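Local structure of N-acetyltransferase family protein (Bacillus anthracis, 3LNB) at residues G63-M74 / F246-N257; I81-L91 / Y100-Y108. The protein transfers acetyl groups from acetyl-coenzyme A to arylamines, inactivating the antibacterial drug sulfamethoxazole. The protein carries 1 engineered substitution. All blocks are in the same frame, centred on the assembly; numbering follows the deposited sequence.

Contact 1 (G63-M74 / F246-N257); sequences GMILPFENLDIM and FNKGAITCKLTN. Engineered in segment 63-74: Phe68 (natural residue Tyr). With COA (coenzyme A), chain B.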
loop_
_atom_site.group_PDB
_atom_site.type_symbol
_atom_site.label_atom_id
_atom_site.label_comp_id
_atom_site.label_asym_id
_atom_site.label_seq_id
_atom_site.Cartn_x
_atom_site.Cartn_y
_atom_site.Cartn_z
ATOM N N GLY A 63 -0.370 1.002 -8.157
ATOM C CA GLY A 63 -1.069 -0.258 -7.978
ATOM C C GLY A 63 -0.774 -1.275 -9.068
ATOM O O GLY A 63 -0.714 -2.475 -8.813
ATOM N N MET A 64 -0.576 -0.784 -10.287
ATOM C CA MET A 64 -0.301 -1.636 -11.440
ATOM C C MET A 64 1.161 -2.051 -11.581
ATOM O O MET A 64 1.467 -3.040 -12.250
ATOM C CB MET A 64 -0.714 -0.908 -12.727
ATOM C CG MET A 64 -2.193 -0.692 -12.897
ATOM S SD MET A 64 -3.052 -2.252 -13.058
ATOM C CE MET A 64 -2.621 -2.718 -14.742
ATOM N N ILE A 65 2.062 -1.302 -10.955
ATOM C CA ILE A 65 3.493 -1.572 -11.085
ATOM C C ILE A 65 4.256 -1.965 -9.816
ATOM O O ILE A 65 5.050 -2.903 -9.835
ATOM C CB ILE A 65 4.187 -0.346 -11.736
ATOM C CG1 ILE A 65 3.624 -0.143 -13.146
ATOM C CG2 ILE A 65 5.699 -0.535 -11.761
ATOM C CD1 ILE A 65 4.009 1.166 -13.794
ATOM N N LEU A 66 4.035 -1.245 -8.725
ATOM C CA LEU A 66 4.724 -1.545 -7.471
ATOM C C LEU A 66 4.040 -2.688 -6.720
ATOM O O LEU A 66 2.985 -2.502 -6.115
ATOM C CB LEU A 66 4.771 -0.294 -6.589
ATOM C CG LEU A 66 5.583 0.880 -7.133
ATOM C CD1 LEU A 66 5.512 2.038 -6.150
ATOM C CD2 LEU A 66 7.036 0.449 -7.358
ATOM N N PRO A 67 4.640 -3.890 -6.744
ATOM C CA PRO A 67 4.052 -5.043 -6.055
ATOM C C PRO A 67 4.018 -4.873 -4.542
ATOM O O PRO A 67 4.912 -4.261 -3.955
ATOM C CB PRO A 67 4.966 -6.200 -6.455
ATOM C CG PRO A 67 5.642 -5.716 -7.713
ATOM C CD PRO A 67 5.895 -4.270 -7.408
ATOM N N PHE A 68 2.971 -5.406 -3.923
ATOM C CA PHE A 68 2.827 -5.382 -2.470
ATOM C C PHE A 68 3.503 -6.693 -2.063
ATOM O O PHE A 68 3.019 -7.771 -2.410
ATOM C CB PHE A 68 1.341 -5.406 -2.084
ATOM C CG PHE A 68 1.090 -5.569 -0.609
ATOM C CD1 PHE A 68 1.035 -4.457 0.233
ATOM C CD2 PHE A 68 0.905 -6.838 -0.059
ATOM C CE1 PHE A 68 0.800 -4.606 1.598
ATOM C CE2 PHE A 68 0.670 -6.999 1.308
ATOM C CZ PHE A 68 0.616 -5.880 2.138
ATOM N N GLU A 69 4.628 -6.610 -1.359
ATOM C CA GLU A 69 5.340 -7.820 -0.960
ATOM C C GLU A 69 6.145 -7.702 0.324
ATOM O O GLU A 69 6.497 -6.603 0.759
ATOM C CB GLU A 69 6.248 -8.296 -2.105
ATOM C CG GLU A 69 7.140 -7.215 -2.731
ATOM C CD GLU A 69 8.601 -7.297 -2.291
ATOM O OE1 GLU A 69 9.456 -6.660 -2.953
ATOM O OE2 GLU A 69 8.897 -7.983 -1.284
ATOM N N ASN A 70 6.445 -8.861 0.907
ATOM C CA ASN A 70 7.183 -8.976 2.164
ATOM C C ASN A 70 8.397 -9.890 1.999
ATOM O O ASN A 70 8.855 -10.494 2.975
ATOM C CB ASN A 70 6.272 -9.598 3.214
ATOM C CG ASN A 70 5.988 -11.061 2.928
ATOM O OD1 ASN A 70 6.063 -11.502 1.777
ATOM N ND2 ASN A 70 5.657 -11.821 3.965
ATOM N N LEU A 71 8.913 -9.992 0.778
ATOM C CA LEU A 71 10.044 -10.872 0.499
ATOM C C LEU A 71 11.323 -10.615 1.304
ATOM O O LEU A 71 12.086 -11.549 1.550
ATOM C CB LEU A 71 10.359 -10.865 -1.002
ATOM C CG LEU A 71 9.162 -11.143 -1.923
ATOM C CD1 LEU A 71 9.657 -11.233 -3.357
ATOM C CD2 LEU A 71 8.458 -12.445 -1.529
ATOM N N ASP A 72 11.569 -9.371 1.707
ATOM C CA ASP A 72 12.765 -9.081 2.500
ATOM C C ASP A 72 12.600 -9.685 3.888
ATOM O O ASP A 72 13.563 -10.171 4.486
ATOM C CB ASP A 72 13.005 -7.572 2.616
ATOM C CG ASP A 72 13.725 -6.999 1.404
ATOM O OD1 ASP A 72 14.128 -7.779 0.514
ATOM O OD2 ASP A 72 13.893 -5.767 1.341
ATOM N N ILE A 73 11.370 -9.641 4.397
ATOM C CA ILE A 73 11.067 -10.214 5.701
ATOM C C ILE A 73 11.322 -11.713 5.596
ATOM O O ILE A 73 11.933 -12.308 6.477
ATOM C CB ILE A 73 9.580 -9.966 6.102
ATOM C CG1 ILE A 73 9.337 -8.462 6.275
ATOM C CG2 ILE A 73 9.243 -10.722 7.377
ATOM C CD1 ILE A 73 7.916 -8.096 6.655
ATOM N N MET A 74 10.859 -12.316 4.506
ATOM C CA MET A 74 11.054 -13.746 4.285
ATOM C C MET A 74 12.541 -14.096 4.130
ATOM O O MET A 74 13.015 -15.093 4.673
ATOM C CB MET A 74 10.297 -14.192 3.030
ATOM C CG MET A 74 8.784 -14.050 3.126
ATOM S SD MET A 74 8.069 -15.175 4.343
ATOM C CE MET A 74 8.064 -14.186 5.809
ATOM N N PHE A 246 2.471 -10.720 8.335
ATOM C CA PHE A 246 3.547 -10.728 7.356
ATOM C C PHE A 246 4.867 -11.436 7.626
ATOM O O PHE A 246 5.819 -11.257 6.869
ATOM C CB PHE A 246 3.813 -9.282 6.938
ATOM C CG PHE A 246 2.569 -8.550 6.535
ATOM C CD1 PHE A 246 1.827 -7.841 7.479
ATOM C CD2 PHE A 246 2.100 -8.622 5.225
ATOM C CE1 PHE A 246 0.637 -7.214 7.131
ATOM C CE2 PHE A 246 0.907 -7.998 4.859
ATOM C CZ PHE A 246 0.172 -7.292 5.816
ATOM N N ASN A 247 4.947 -12.243 8.676
ATOM C CA ASN A 247 6.191 -12.959 8.932
ATOM C C ASN A 247 5.892 -14.450 9.000
ATOM O O ASN A 247 6.642 -15.220 9.602
ATOM C CB ASN A 247 6.835 -12.494 10.245
ATOM C CG ASN A 247 5.945 -12.741 11.456
ATOM O OD1 ASN A 247 4.940 -13.448 11.373
ATOM N ND2 ASN A 247 6.323 -12.172 12.591
ATOM N N LYS A 248 4.794 -14.849 8.366
ATOM C CA LYS A 248 4.361 -16.244 8.370
ATOM C C LYS A 248 4.517 -16.947 7.027
ATOM O O LYS A 248 4.461 -18.179 6.952
ATOM C CB LYS A 248 2.891 -16.327 8.779
ATOM C CG LYS A 248 2.563 -15.680 10.101
ATOM C CD LYS A 248 3.183 -16.432 11.264
ATOM C CE LYS A 248 2.570 -15.963 12.574
ATOM N NZ LYS A 248 2.668 -14.481 12.722
ATOM N N GLY A 249 4.701 -16.175 5.968
ATOM C CA GLY A 249 4.832 -16.762 4.648
ATOM C C GLY A 249 4.908 -15.665 3.607
ATOM O O GLY A 249 4.383 -14.570 3.810
ATOM N N ALA A 250 5.556 -15.958 2.486
ATOM C CA ALA A 250 5.716 -14.971 1.433
ATOM C C ALA A 250 4.409 -14.600 0.754
ATOM O O ALA A 250 3.536 -15.448 0.530
ATOM C CB ALA A 250 6.713 -15.475 0.397
ATOM N N ILE A 251 4.278 -13.315 0.441
ATOM C CA ILE A 251 3.106 -12.811 -0.252
ATOM C C ILE A 251 3.566 -11.725 -1.217
ATOM O O ILE A 251 4.452 -10.923 -0.899
ATOM C CB ILE A 251 2.050 -12.225 0.728
ATOM C CG1 ILE A 251 0.849 -11.665 -0.051
ATOM C CG2 ILE A 251 2.659 -11.100 1.549
ATOM C CD1 ILE A 251 0.204 -12.637 -1.027
ATOM N N THR A 252 2.995 -11.740 -2.414
ATOM C CA THR A 252 3.296 -10.750 -3.439
ATOM C C THR A 252 1.981 -10.553 -4.170
ATOM O O THR A 252 1.373 -11.520 -4.652
ATOM C CB THR A 252 4.390 -11.235 -4.427
ATOM O OG1 THR A 252 5.612 -11.476 -3.713
ATOM C CG2 THR A 252 4.660 -10.173 -5.492
ATOM N N CYS A 253 1.529 -9.303 -4.218
ATOM C CA CYS A 253 0.264 -8.963 -4.854
ATOM C C CYS A 253 0.395 -7.725 -5.726
ATOM O O CYS A 253 1.192 -6.835 -5.444
ATOM C CB CYS A 253 -0.804 -8.718 -3.786
ATOM S SG CYS A 253 -2.395 -8.127 -4.418
ATOM N N LYS A 254 -0.408 -7.672 -6.782
ATOM C CA LYS A 254 -0.377 -6.543 -7.691
ATOM C C LYS A 254 -1.690 -6.472 -8.449
ATOM O O LYS A 254 -2.361 -7.488 -8.656
ATOM C CB LYS A 254 0.792 -6.695 -8.678
ATOM C CG LYS A 254 1.007 -5.499 -9.596
ATOM C CD LYS A 254 2.255 -5.674 -10.467
ATOM C CE LYS A 254 2.052 -6.727 -11.531
ATOM N NZ LYS A 254 1.031 -6.311 -12.533
ATOM N N LEU A 255 -2.059 -5.265 -8.852
ATOM C CA LEU A 255 -3.281 -5.056 -9.613
ATOM C C LEU A 255 -3.008 -5.337 -11.078
ATOM O O LEU A 255 -1.873 -5.248 -11.537
ATOM C CB LEU A 255 -3.748 -3.611 -9.473
ATOM C CG LEU A 255 -4.595 -3.240 -8.261
ATOM C CD1 LEU A 255 -4.042 -3.871 -6.998
ATOM C CD2 LEU A 255 -4.639 -1.736 -8.157
ATOM N N THR A 256 -4.065 -5.682 -11.800
ATOM C CA THR A 256 -3.990 -5.955 -13.229
ATOM C C THR A 256 -5.165 -5.220 -13.857
ATOM O O THR A 256 -6.034 -4.709 -13.153
ATOM C CB THR A 256 -4.141 -7.456 -13.543
ATOM O OG1 THR A 256 -5.415 -7.917 -13.084
ATOM C CG2 THR A 256 -3.044 -8.253 -12.879
ATOM N N ASN A 257 -5.201 -5.160 -15.180
ATOM C CA ASN A 257 -6.298 -4.479 -15.834
ATOM C C ASN A 257 -7.636 -5.180 -15.617
ATOM O O ASN A 257 -8.682 -4.549 -15.708
ATOM C CB ASN A 257 -6.002 -4.327 -17.325
ATOM C CG ASN A 257 -4.858 -3.374 -17.580
ATOM O OD1 ASN A 257 -4.918 -2.200 -17.203
ATOM N ND2 ASN A 257 -3.800 -3.871 -18.212
HETATM N N1A COA B . 0.290 -11.822 4.765
HETATM C C2A COA B . 0.706 -12.918 4.156
HETATM N N3A COA B . -0.106 -13.652 3.414
HETATM C C4A COA B . -1.388 -13.298 3.257
HETATM C C5A COA B . -1.863 -12.155 3.885
HETATM C C6A COA B . -0.980 -11.408 4.655
HETATM N N6A COA B . -1.385 -10.294 5.260
HETATM N N7A COA B . -3.145 -12.024 3.559
HETATM C C8A COA B . -3.465 -13.037 2.758
HETATM N N9A COA B . -2.399 -13.814 2.567
HETATM C C1B COA B . -2.332 -14.976 1.650
HETATM C C2B COA B . -3.348 -16.069 1.976
HETATM O O2B COA B . -2.859 -16.887 3.045
HETATM C C3B COA B . -3.349 -16.847 0.661
HETATM O O3B COA B . -2.353 -17.875 0.680
HETATM P P3B COA B . -2.634 -19.244 -0.119
HETATM O O7A COA B . -3.182 -19.003 -1.472
HETATM O O8A COA B . -1.240 -20.047 -0.150
HETATM O O9A COA B . -3.642 -20.082 0.814
HETATM C C4B COA B . -2.999 -15.784 -0.383
HETATM O O4B COA B . -2.756 -14.566 0.341
HETATM C C5B COA B . -4.159 -15.550 -1.349
HETATM O O5B COA B . -5.300 -15.073 -0.633
HETATM P P1A COA B . -6.716 -14.957 -1.386
HETATM O O1A COA B . -7.697 -14.187 -0.369
HETATM O O2A COA B . -7.238 -16.285 -1.775
HETATM O O3A COA B . -6.464 -14.013 -2.665
HETATM P P2A COA B . -6.386 -12.406 -2.606
HETATM O O4A COA B . -7.887 -11.891 -2.869
HETATM O O5A COA B . -5.440 -11.897 -3.625
HETATM O O6A COA B . -6.010 -11.967 -1.103
HETATM C CBP COA B . -4.405 -10.211 -0.478
HETATM C CCP COA B . -4.658 -11.703 -0.714
HETATM C CDP COA B . -4.478 -9.462 -1.811
HETATM C CEP COA B . -3.013 -10.032 0.131
HETATM C CAP COA B . -5.451 -9.659 0.492
HETATM O OAP COA B . -5.409 -10.405 1.711
HETATM C C9P COA B . -5.192 -8.185 0.816
HETATM O O9P COA B . -5.408 -7.305 -0.016
HETATM N N8P COA B . -4.738 -7.962 2.047
HETATM C C7P COA B . -4.446 -6.618 2.566
HETATM C C6P COA B . -3.143 -6.630 3.370
HETATM C C5P COA B . -3.024 -5.381 4.248
HETATM O O5P COA B . -3.711 -5.263 5.261
HETATM N N4P COA B . -2.134 -4.474 3.854
HETATM C C3P COA B . -1.923 -3.227 4.602
HETATM C C2P COA B . -1.041 -3.463 5.830
HETATM S S1P COA B . 0.705 -3.842 5.433
#
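The amide of Asn70 holds the backbone at Phe246, Gly249 and Ile251. With chi1 at 70°, its CG lies between the backbone N and the carbonyl carbon, which turns the amide toward residues 246-251. There ND2 donates to Phe246 O and to Gly249 O, each at 3.0 Å. Both acceptors lie close to the amide plane of Asn70, although the nitrogen stands above the plane of each carbonyl. On the other side of the amide, OD1 accepts from Ile251 N at 2.9 Å, so three bonds fix its rotation. Met74 lays its sulfur against the same residues, SD 3.2 Å from Ala250 N, and its CG meets Ala250 CB. Beyond Asn70 the segments become an antiparallel ladder: Phe68 and Cys253 form a hydrogen-bonded pair, with Phe68 N 2.7 Å from Cys253 O, and Glu69 pairs with Thr252. The pairing adds 68-69 as an edge strand, within this chain, of a five-stranded antiparallel sheet that borders the coenzyme A pocket. Phe68, an engineered residue, projects to the same face as Cys253, and its chi1 of 172° (CG anti to the backbone N) puts the ring rim at Phe246. Its CZ comes 3.5 Å from Phe246 CE2, the two rings meeting rim to rim with planes at 66°. Phe246 CE2 also lies 3.3 Å from N6A of coenzyme A, while Cys253 SG approaches the cofactor's CDP at 3.6 Å.

Contact 2 (I81-L91 / Y100-Y108); sequences ISKNNLVEKLL and YELNSLLYY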
loop_
_atom_site.group_PDB
_atom_site.type_symbol
_atom_site.label_atom_id
_atom_site.label_comp_id
_atom_site.label_asym_id
_atom_site.label_seq_id
_atom_site.Cartn_x
_atom_site.Cartn_y
_atom_site.Cartn_z
ATOM N N ILE A 81 13.883 2.071 7.283
ATOM C CA ILE A 81 13.231 2.875 6.270
ATOM C C ILE A 81 13.824 4.281 6.205
ATOM O O ILE A 81 14.023 4.930 7.231
ATOM C CB ILE A 81 11.720 2.984 6.570
ATOM C CG1 ILE A 81 11.135 1.586 6.811
ATOM C CG2 ILE A 81 11.008 3.683 5.425
ATOM C CD1 ILE A 81 11.227 0.657 5.630
ATOM N N SER A 82 14.112 4.730 4.986
ATOM C CA SER A 82 14.652 6.059 4.733
ATOM C C SER A 82 14.378 6.374 3.266
ATOM O O SER A 82 14.172 5.462 2.457
ATOM C CB SER A 82 16.160 6.104 4.993
ATOM O OG SER A 82 16.879 5.552 3.906
ATOM N N LYS A 83 14.370 7.660 2.923
ATOM C CA LYS A 83 14.118 8.074 1.547
ATOM C C LYS A 83 15.040 7.316 0.595
ATOM O O LYS A 83 14.587 6.642 -0.335
ATOM C CB LYS A 83 14.350 9.583 1.388
ATOM C CG LYS A 83 14.270 10.063 -0.062
ATOM C CD LYS A 83 14.635 11.532 -0.205
ATOM C CE LYS A 83 13.603 12.426 0.443
ATOM N NZ LYS A 83 14.038 13.853 0.427
ATOM N N ASN A 84 16.340 7.424 0.844
ATOM C CA ASN A 84 17.330 6.765 0.018
ATOM C C ASN A 84 17.110 5.259 -0.108
ATOM O O ASN A 84 17.155 4.722 -1.210
ATOM C CB ASN A 84 18.733 7.022 0.567
ATOM C CG ASN A 84 19.747 6.086 -0.018
ATOM O OD1 ASN A 84 20.224 6.288 -1.137
ATOM N ND2 ASN A 84 20.061 5.022 0.715
ATOM N N ASN A 85 16.887 4.583 1.020
ATOM C CA ASN A 85 16.667 3.138 1.007
ATOM C C ASN A 85 15.411 2.770 0.224
ATOM O O ASN A 85 15.358 1.737 -0.439
ATOM C CB ASN A 85 16.574 2.592 2.438
ATOM C CG ASN A 85 17.926 2.567 3.131
ATOM O OD1 ASN A 85 18.964 2.596 2.469
ATOM N ND2 ASN A 85 17.923 2.496 4.461
ATOM N N LEU A 86 14.399 3.624 0.304
ATOM C CA LEU A 86 13.161 3.392 -0.418
ATOM C C LEU A 86 13.404 3.567 -1.915
ATOM O O LEU A 86 12.960 2.751 -2.719
ATOM C CB LEU A 86 12.079 4.356 0.071
ATOM C CG LEU A 86 11.583 4.033 1.486
ATOM C CD1 LEU A 86 10.709 5.150 1.995
ATOM C CD2 LEU A 86 10.826 2.720 1.469
ATOM N N VAL A 87 14.111 4.628 -2.288
ATOM C CA VAL A 87 14.414 4.863 -3.698
ATOM C C VAL A 87 15.241 3.694 -4.242
ATOM O O VAL A 87 14.993 3.200 -5.340
ATOM C CB VAL A 87 15.208 6.185 -3.900
ATOM C CG1 VAL A 87 15.671 6.303 -5.355
ATOM C CG2 VAL A 87 14.336 7.387 -3.523
ATOM N N GLU A 88 16.218 3.242 -3.460
ATOM C CA GLU A 88 17.074 2.137 -3.885
ATOM C C GLU A 88 16.292 0.844 -4.097
ATOM O O GLU A 88 16.408 0.198 -5.135
ATOM C CB GLU A 88 18.167 1.880 -2.854
ATOM C CG GLU A 88 19.238 0.910 -3.336
ATOM C CD GLU A 88 19.931 1.416 -4.588
ATOM O OE1 GLU A 88 20.239 2.628 -4.638
ATOM O OE2 GLU A 88 20.175 0.611 -5.517
ATOM N N LYS A 89 15.487 0.470 -3.108
ATOM C CA LYS A 89 14.724 -0.767 -3.197
ATOM C C LYS A 89 13.560 -0.761 -4.184
ATOM O O LYS A 89 13.569 -1.525 -5.148
ATOM C CB LYS A 89 14.204 -1.175 -1.812
ATOM C CG LYS A 89 13.422 -2.481 -1.804
ATOM C CD LYS A 89 12.869 -2.810 -0.423
ATOM C CE LYS A 89 11.970 -4.053 -0.486
ATOM N NZ LYS A 89 11.278 -4.349 0.797
ATOM N N LEU A 90 12.570 0.098 -3.948
ATOM C CA LEU A 90 11.383 0.142 -4.798
ATOM C C LEU A 90 11.504 0.750 -6.184
ATOM O O LEU A 90 10.736 0.396 -7.080
ATOM C CB LEU A 90 10.233 0.838 -4.074
ATOM C CG LEU A 90 9.528 0.049 -2.974
ATOM C CD1 LEU A 90 10.448 -0.097 -1.789
ATOM C CD2 LEU A 90 8.253 0.770 -2.574
ATOM N N LEU A 91 12.438 1.671 -6.373
ATOM C CA LEU A 91 12.570 2.280 -7.682
ATOM C C LEU A 91 13.726 1.699 -8.487
ATOM O O LEU A 91 13.513 1.097 -9.536
ATOM C CB LEU A 91 12.723 3.799 -7.547
ATOM C CG LEU A 91 11.606 4.479 -6.746
ATOM C CD1 LEU A 91 11.793 5.988 -6.764
ATOM C CD2 LEU A 91 10.250 4.107 -7.325
ATOM N N TYR A 100 3.922 0.270 4.832
ATOM C CA TYR A 100 4.799 1.297 5.386
ATOM C C TYR A 100 5.943 1.720 4.461
ATOM O O TYR A 100 6.553 2.772 4.666
ATOM C CB TYR A 100 5.359 0.865 6.746
ATOM C CG TYR A 100 6.041 -0.471 6.753
ATOM C CD1 TYR A 100 5.333 -1.638 7.036
ATOM C CD2 TYR A 100 7.397 -0.578 6.454
ATOM C CE1 TYR A 100 5.961 -2.879 7.023
ATOM C CE2 TYR A 100 8.029 -1.809 6.432
ATOM C CZ TYR A 100 7.307 -2.956 6.717
ATOM O OH TYR A 100 7.939 -4.177 6.677
ATOM N N GLU A 101 6.241 0.908 3.451
ATOM C CA GLU A 101 7.297 1.254 2.502
ATOM C C GLU A 101 6.674 1.986 1.326
ATOM O O GLU A 101 7.149 3.045 0.915
ATOM C CB GLU A 101 8.020 0.001 2.010
ATOM C CG GLU A 101 8.719 -0.764 3.122
ATOM C CD GLU A 101 9.290 -2.083 2.646
ATOM O OE1 GLU A 101 10.431 -2.097 2.129
ATOM O OE2 GLU A 101 8.587 -3.103 2.781
ATOM N N LEU A 102 5.601 1.418 0.790
ATOM C CA LEU A 102 4.904 2.022 -0.334
ATOM C C LEU A 102 4.449 3.443 -0.001
ATOM O O LEU A 102 4.706 4.376 -0.764
ATOM C CB LEU A 102 3.698 1.160 -0.725
ATOM C CG LEU A 102 4.044 -0.196 -1.354
ATOM C CD1 LEU A 102 2.800 -1.077 -1.456
ATOM C CD2 LEU A 102 4.653 0.049 -2.736
ATOM N N ASN A 103 3.789 3.613 1.141
ATOM C CA ASN A 103 3.306 4.933 1.525
ATOM C C ASN A 103 4.379 5.888 2.033
ATOM O O ASN A 103 4.198 7.097 1.976
ATOM C CB ASN A 103 2.168 4.820 2.541
ATOM C CG ASN A 103 0.864 4.371 1.896
ATOM O OD1 ASN A 103 0.598 4.678 0.732
ATOM N ND2 ASN A 103 0.041 3.657 2.651
ATOM N N SER A 104 5.485 5.357 2.540
ATOM C CA SER A 104 6.562 6.227 2.988
ATOM C C SER A 104 7.191 6.832 1.731
ATOM O O SER A 104 7.494 8.021 1.687
ATOM C CB SER A 104 7.618 5.442 3.775
ATOM O OG SER A 104 7.213 5.233 5.117
ATOM N N LEU A 105 7.372 6.004 0.708
ATOM C CA LEU A 105 7.943 6.467 -0.552
ATOM C C LEU A 105 7.043 7.519 -1.177
ATOM O O LEU A 105 7.504 8.595 -1.564
ATOM C CB LEU A 105 8.117 5.304 -1.530
ATOM C CG LEU A 105 8.614 5.706 -2.924
ATOM C CD1 LEU A 105 10.002 6.344 -2.828
ATOM C CD2 LEU A 105 8.654 4.485 -3.814
ATOM N N LEU A 106 5.755 7.207 -1.277
ATOM C CA LEU A 106 4.801 8.146 -1.851
ATOM C C LEU A 106 4.808 9.444 -1.043
ATOM O O LEU A 106 4.664 10.529 -1.602
ATOM C CB LEU A 106 3.392 7.542 -1.863
ATOM C CG LEU A 106 2.271 8.456 -2.373
ATOM C CD1 LEU A 106 2.601 8.943 -3.777
ATOM C CD2 LEU A 106 0.951 7.701 -2.377
ATOM N N TYR A 107 4.969 9.327 0.271
ATOM C CA TYR A 107 5.007 10.507 1.129
ATOM C C TYR A 107 6.141 11.418 0.662
ATOM O O TYR A 107 5.929 12.598 0.382
ATOM C CB TYR A 107 5.243 10.114 2.592
ATOM C CG TYR A 107 5.739 11.260 3.453
ATOM C CD1 TYR A 107 4.868 12.250 3.913
ATOM C CD2 TYR A 107 7.097 11.391 3.748
ATOM C CE1 TYR A 107 5.339 13.351 4.641
ATOM C CE2 TYR A 107 7.581 12.483 4.475
ATOM C CZ TYR A 107 6.698 13.462 4.914
ATOM O OH TYR A 107 7.190 14.566 5.573
ATOM N N TYR A 108 7.347 10.865 0.586
ATOM C CA TYR A 108 8.500 11.640 0.154
ATOM C C TYR A 108 8.255 12.256 -1.215
ATOM O O TYR A 108 8.548 13.430 -1.430
ATOM C CB TYR A 108 9.761 10.768 0.112
ATOM C CG TYR A 108 10.324 10.452 1.479
ATOM C CD1 TYR A 108 10.641 11.475 2.371
ATOM C CD2 TYR A 108 10.536 9.136 1.885
ATOM C CE1 TYR A 108 11.159 11.199 3.641
ATOM C CE2 TYR A 108 11.052 8.846 3.157
ATOM C CZ TYR A 108 11.362 9.884 4.025
ATOM O OH TYR A 108 11.888 9.618 5.275
HETATM O O HOH W 1 10.985 14.476 0.210
HETATM O O HOH W 2 14.843 9.570 5.170
#
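Leu86 fits as a knob into a hole formed by Glu101, Ser104, Leu105 and Tyr108, a single knob-into-hole contact between two steeply crossed helices; helices 83-91 and 100-108 cross at -113°, their axes 9.7 Å apart. From the backbone outward, its CB faces Leu105 CD1 at 4.1 Å. At CG the chain divides: CD1 presses against Ser104 CB at 3.6 Å and reaches the edge of the Tyr108 ring, while CD2 lies against Glu101 CB and the backbone oxygen Glu101 O. One helical turn on, Leu90 CD2 touches Leu102 CD2 and Leu105 CD2, and the latter methyl also meets Leu91 CD2. A salt bridge lies beside these apolar contacts. Lys89, extended throughout, brings NZ to 2.8 Å from Glu101 OE1, on the syn lone pair, and Glu101 OE2 accepts from Leu98 N. At the far end Lys83 CB sits over the centre of the Tyr108 ring, a CH-pi contact 3.8 Å from the centroid. Tyr108 OH is bonded to Glu228, and a water 3.0 Å from that OH donates to it while accepting from Lys83 N.

Along the chain the order is 63-74, 81-91, 100-108 and finally 246-257, so contact 2 joins neighbouring helices whereas contact 1 closes over 171 intervening residues. Their centres are 15 Å apart, and all four segments belong to the N-acetyltransferase family region. They meet directly: Asp72 OD2 lies 3.0 Å from Lys89 NZ in a salt bridge, Leu66 packs on Leu90 and Leu102, and Ile73 CD1 touches the hydroxyl of Tyr100. Contact 1 pairs edge strand 68-69, which lies between helices 55-65 and 71-75, with strand 252-256 beside coenzyme A. Contact 2 packs helix 83-92 on helix 99-112, whose first residue, Cys99, probably forms the family's catalytic triad with His138 and Asp153.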